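Local atomic coordinates of RagA protein (Porphyromonas gingivalis, PDB entry 6SLN), a protein that probably imports oligopeptides across the outer membrane as the TonB-dependent barrel partner of the lipoprotein RagB. Residues A[136-140]-A[376-380]; A[310-316]-A[331-337]. One frame throughout, in Å; residues are numbered along the deposited sequence.

Interaction 1 of 2, residues A[136-140]-A[376-380]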
# COMPACT_ATOMS: atom_id res chain seq x y z
N GLY A 136 -7.61 -20.00 -22.85
CA GLY A 136 -6.26 -20.24 -23.28
C GLY A 136 -5.27 -19.25 -22.73
O GLY A 136 -4.08 -19.31 -23.04
N ASP A 137 -5.77 -18.32 -21.94
CA ASP A 137 -4.93 -17.38 -21.23
C ASP A 137 -3.83 -18.12 -20.46
O ASP A 137 -4.14 -19.06 -19.71
CB ASP A 137 -5.82 -16.57 -20.29
CG ASP A 137 -5.08 -15.48 -19.58
OD1 ASP A 137 -4.10 -15.80 -18.85
OD2 ASP A 137 -5.52 -14.31 -19.72
N PRO A 138 -2.56 -17.74 -20.61
CA PRO A 138 -1.48 -18.51 -19.98
C PRO A 138 -1.62 -18.61 -18.47
O PRO A 138 -1.05 -19.54 -17.88
CB PRO A 138 -0.21 -17.75 -20.37
CG PRO A 138 -0.61 -16.86 -21.46
CD PRO A 138 -2.06 -16.54 -21.30
N THR A 139 -2.34 -17.69 -17.83
CA THR A 139 -2.56 -17.76 -16.39
C THR A 139 -3.87 -18.43 -16.04
O THR A 139 -4.36 -18.27 -14.92
CB THR A 139 -2.51 -16.37 -15.76
OG1 THR A 139 -3.56 -15.56 -16.30
CG2 THR A 139 -1.18 -15.71 -16.02
N ALA A 140 -4.47 -19.16 -16.97
CA ALA A 140 -5.71 -19.85 -16.68
C ALA A 140 -5.43 -21.16 -15.96
O ALA A 140 -4.49 -21.89 -16.31
CB ALA A 140 -6.52 -20.10 -17.95
N ARG A 376 2.77 -13.02 -13.46
CA ARG A 376 1.45 -13.35 -13.97
C ARG A 376 0.84 -12.11 -14.57
O ARG A 376 0.80 -11.06 -13.91
CB ARG A 376 0.51 -13.86 -12.87
CG ARG A 376 0.48 -15.34 -12.65
CD ARG A 376 -0.61 -15.71 -11.64
NE ARG A 376 -0.44 -17.10 -11.19
CZ ARG A 376 0.44 -17.49 -10.27
NH1 ARG A 376 1.24 -16.61 -9.68
NH2 ARG A 376 0.52 -18.78 -9.94
N ARG A 377 0.37 -12.21 -15.82
CA ARG A 377 -0.55 -11.24 -16.38
C ARG A 377 -1.68 -11.97 -17.08
O ARG A 377 -1.50 -13.05 -17.66
CB ARG A 377 0.11 -10.27 -17.37
CG ARG A 377 -0.55 -8.89 -17.28
CD ARG A 377 -0.52 -8.08 -18.55
NE ARG A 377 0.82 -7.63 -18.91
CZ ARG A 377 1.11 -6.41 -19.37
NH1 ARG A 377 0.15 -5.49 -19.52
NH2 ARG A 377 2.37 -6.12 -19.68
N SER A 378 -2.85 -11.35 -17.05
CA SER A 378 -4.07 -11.90 -17.61
C SER A 378 -4.73 -10.88 -18.50
O SER A 378 -4.69 -9.67 -18.23
CB SER A 378 -5.03 -12.32 -16.52
OG SER A 378 -4.39 -13.32 -15.77
N ALA A 379 -5.31 -11.37 -19.58
CA ALA A 379 -6.08 -10.54 -20.49
C ALA A 379 -7.48 -10.48 -19.91
O ALA A 379 -8.17 -11.50 -19.79
CB ALA A 379 -6.06 -11.12 -21.90
N ASP A 380 -7.90 -9.28 -19.51
CA ASP A 380 -9.04 -9.14 -18.63
C ASP A 380 -10.22 -8.47 -19.32
O ASP A 380 -10.98 -7.74 -18.69
CB ASP A 380 -8.63 -8.40 -17.36
CG ASP A 380 -7.86 -9.29 -16.40
OD1 ASP A 380 -8.16 -10.51 -16.35
OD2 ASP A 380 -6.95 -8.79 -15.73
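An Asx turn in the plug domain, overlapping a type I beta turn from Asp-137 to Ala-140, meets the wall of the TonB-dependent barrel here, where strand 363-377 runs out into a loop. Asp-137 suits its place because one carboxylate can serve two backbones. Its OD1 accepts from Thr-139 N at 2.8 Å, closing the Asx turn, and from Thr-139 OG1 at 2.6 Å, while its OD2 takes the amide of Ala-379, 3.0 Å from OD2 to N, just past the end of the strand. Pro-138, with phi already fixed near -60°, fits the second position of the beta turn. Thr-139 is set facing the barrel: its OG1 accepts a very short bond from Ser-378 OG, 2.4 Å away, so a chain of hydroxyls ends on the Asp-137 carboxylate. Thr-139 CG2 packs on Arg-376 CG at 3.8 Å and closely approaches the backbone carbonyl Arg-377 O at 3.1 Å. Phe-346 of the adjacent strand 345-360 touches both Thr-139 and Arg-376. A plug turn joined to the barrel wall by one carboxylate-to-amide bond and one hydroxyl pair fits the plug-in-barrel fold of TonB-dependent transporters, whose plug fills the barrel lumen.

Interaction 2 of 2, residues A[310-316]-A[331-337]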
# COMPACT_ATOMS: atom_id res chain seq x y z
N PRO A 310 5.63 -16.85 -28.35
CA PRO A 310 6.64 -17.86 -28.02
C PRO A 310 6.51 -18.37 -26.60
O PRO A 310 6.03 -17.69 -25.69
CB PRO A 310 7.95 -17.09 -28.22
CG PRO A 310 7.59 -15.67 -27.89
CD PRO A 310 6.13 -15.47 -28.22
N THR A 311 6.92 -19.63 -26.42
CA THR A 311 6.97 -20.27 -25.11
C THR A 311 8.32 -20.97 -24.98
O THR A 311 8.67 -21.80 -25.83
CB THR A 311 5.84 -21.29 -24.93
OG1 THR A 311 4.57 -20.62 -24.97
CG2 THR A 311 5.98 -22.04 -23.60
N SER A 312 9.07 -20.65 -23.93
CA SER A 312 10.44 -21.12 -23.77
C SER A 312 10.67 -21.57 -22.33
O SER A 312 10.16 -20.94 -21.39
CB SER A 312 11.43 -20.01 -24.12
OG SER A 312 11.07 -18.82 -23.42
N GLN A 313 11.45 -22.64 -22.14
CA GLN A 313 11.74 -23.11 -20.79
C GLN A 313 13.06 -23.88 -20.74
O GLN A 313 13.39 -24.65 -21.65
CB GLN A 313 10.59 -23.98 -20.24
CG GLN A 313 10.51 -25.43 -20.76
CD GLN A 313 9.22 -26.14 -20.32
OE1 GLN A 313 9.23 -26.92 -19.36
NE2 GLN A 313 8.12 -25.87 -21.02
N GLY A 314 13.81 -23.65 -19.66
CA GLY A 314 15.04 -24.35 -19.38
C GLY A 314 14.99 -25.01 -18.02
O GLY A 314 14.01 -24.91 -17.29
N ASP A 315 16.10 -25.66 -17.67
CA ASP A 315 16.04 -26.71 -16.66
C ASP A 315 17.39 -27.34 -16.35
O ASP A 315 18.11 -27.73 -17.27
CB ASP A 315 15.13 -27.80 -17.19
CG ASP A 315 14.23 -28.29 -16.18
OD1 ASP A 315 14.49 -27.97 -15.01
OD2 ASP A 315 13.26 -28.98 -16.55
N ILE A 316 17.75 -27.47 -15.07
CA ILE A 316 18.91 -28.30 -14.74
C ILE A 316 18.65 -28.95 -13.39
O ILE A 316 18.14 -28.31 -12.47
CB ILE A 316 20.25 -27.52 -14.80
CG1 ILE A 316 21.44 -28.46 -14.72
CG2 ILE A 316 20.38 -26.45 -13.74
CD1 ILE A 316 22.53 -28.12 -15.69
N ILE A 331 16.96 -25.97 -10.71
CA ILE A 331 16.65 -24.59 -11.06
C ILE A 331 16.13 -24.58 -12.49
O ILE A 331 16.60 -25.35 -13.33
CB ILE A 331 17.85 -23.63 -10.90
CG1 ILE A 331 19.02 -24.04 -11.78
CG2 ILE A 331 18.30 -23.57 -9.45
CD1 ILE A 331 20.29 -23.28 -11.47
N GLY A 332 15.15 -23.72 -12.76
CA GLY A 332 14.51 -23.71 -14.06
C GLY A 332 13.90 -22.37 -14.41
O GLY A 332 13.74 -21.48 -13.57
N TYR A 333 13.56 -22.25 -15.69
CA TYR A 333 12.96 -21.04 -16.23
C TYR A 333 11.78 -21.46 -17.10
O TYR A 333 11.78 -22.55 -17.69
CB TYR A 333 14.00 -20.24 -17.03
CG TYR A 333 13.46 -19.22 -18.01
CD1 TYR A 333 13.11 -17.94 -17.58
CD2 TYR A 333 13.33 -19.52 -19.36
CE1 TYR A 333 12.62 -16.99 -18.48
CE2 TYR A 333 12.85 -18.58 -20.27
CZ TYR A 333 12.49 -17.31 -19.82
OH TYR A 333 12.01 -16.36 -20.72
N PHE A 334 10.76 -20.61 -17.15
CA PHE A 334 9.60 -20.90 -17.98
C PHE A 334 8.94 -19.59 -18.35
O PHE A 334 8.71 -18.75 -17.47
CB PHE A 334 8.62 -21.82 -17.26
CG PHE A 334 7.35 -22.09 -18.02
CD1 PHE A 334 6.26 -21.24 -17.92
CD2 PHE A 334 7.24 -23.23 -18.82
CE1 PHE A 334 5.10 -21.49 -18.61
CE2 PHE A 334 6.07 -23.49 -19.52
CZ PHE A 334 5.00 -22.62 -19.41
N ASP A 335 8.66 -19.41 -19.63
CA ASP A 335 7.91 -18.25 -20.09
C ASP A 335 6.93 -18.71 -21.14
O ASP A 335 7.33 -19.32 -22.14
CB ASP A 335 8.84 -17.17 -20.65
CG ASP A 335 8.12 -15.86 -20.86
OD1 ASP A 335 6.88 -15.83 -20.71
OD2 ASP A 335 8.80 -14.85 -21.15
N GLN A 336 5.65 -18.42 -20.92
CA GLN A 336 4.60 -18.72 -21.89
C GLN A 336 3.89 -17.42 -22.22
O GLN A 336 3.21 -16.85 -21.37
CB GLN A 336 3.62 -19.75 -21.34
CG GLN A 336 2.50 -20.10 -22.30
CD GLN A 336 1.35 -20.80 -21.60
OE1 GLN A 336 1.50 -21.29 -20.48
NE2 GLN A 336 0.20 -20.83 -22.25
N GLU A 337 4.06 -16.95 -23.45
CA GLU A 337 3.45 -15.70 -23.87
C GLU A 337 2.02 -15.93 -24.33
O GLU A 337 1.71 -16.95 -24.95
CB GLU A 337 4.27 -15.05 -25.00
CG GLU A 337 5.42 -14.18 -24.51
CD GLU A 337 5.03 -13.34 -23.29
OE1 GLU A 337 5.84 -13.29 -22.34
OE2 GLU A 337 3.92 -12.74 -23.29
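Seven backbone hydrogen bonds join 310-316 to 331-337, neighbouring antiparallel strands of a beta hairpin in the transmembrane barrel. The shortest are the reciprocal pair between Ser-312 and Asp-335, with N to O distances of 2.8 Å in both directions. Gly-314 with Tyr-333 and Ile-316 with Ile-331 repeat the pattern, and Glu-337 N gives a further bond to Pro-310 O at 3.1 Å. A proline can sit there because that bond uses its carbonyl, not the amide hydrogen it lacks. In the non-hydrogen-bonded pairs between, the chains draw closer: the CA atoms of Gln-313 and Phe-334 are 4.2 Å apart, and Thr-311 CA makes a CA-H...O contact of 3.1 Å to Asp-335 O.

Alternation divides the side chains as a barrel wall requires. Thr-311, Gln-313, Asp-315, Phe-334 and Gln-336 share the face turned to the plug. Asp-315 is held by Asn-176 and Asn-222, Gln-336 accepts from the amide of Ala-116, and the Phe-334 ring rests on Ala-116, so polar ends buried here find partners. The other face carries Ser-312, Tyr-333, Asp-335 and the two isoleucines, and bound C8E detergent touches Ile-331, consistent with apolar residues lying where lipid would be. Gly-314 leaves this face bare beside Tyr-333, whose ring leans across toward the other strand and meets Tyr-349 of the next one. At the edge of the Tyr-333 ring, Tyr-333 CE2 lies 3.6 Å from Ser-312 OG, while Ile-316 CG2 packs against Ile-331 CG1 at 3.4 Å.

Interaction 2 is regular and local, a hairpin building the barrel wall by backbone pairing, whereas interaction 1 joins parts 236 residues apart, plug loop to wall, largely through side-chain oxygens. Both are partly buried, but the hairpin buries 598 Å² against 219 Å² and lies farther from the chain's centre, about 21 Å compared with 11 Å. They belong to one wall: strand 345-360 pairs with 325-337 on one edge and 363-377 on the other. Although their centres are about 17 Å apart, they touch where Pro-138 CB lies 3.6 Å from Gln-336 NE2, so the turn of 136-140 packs against both the hairpin and the end of strand 363-377.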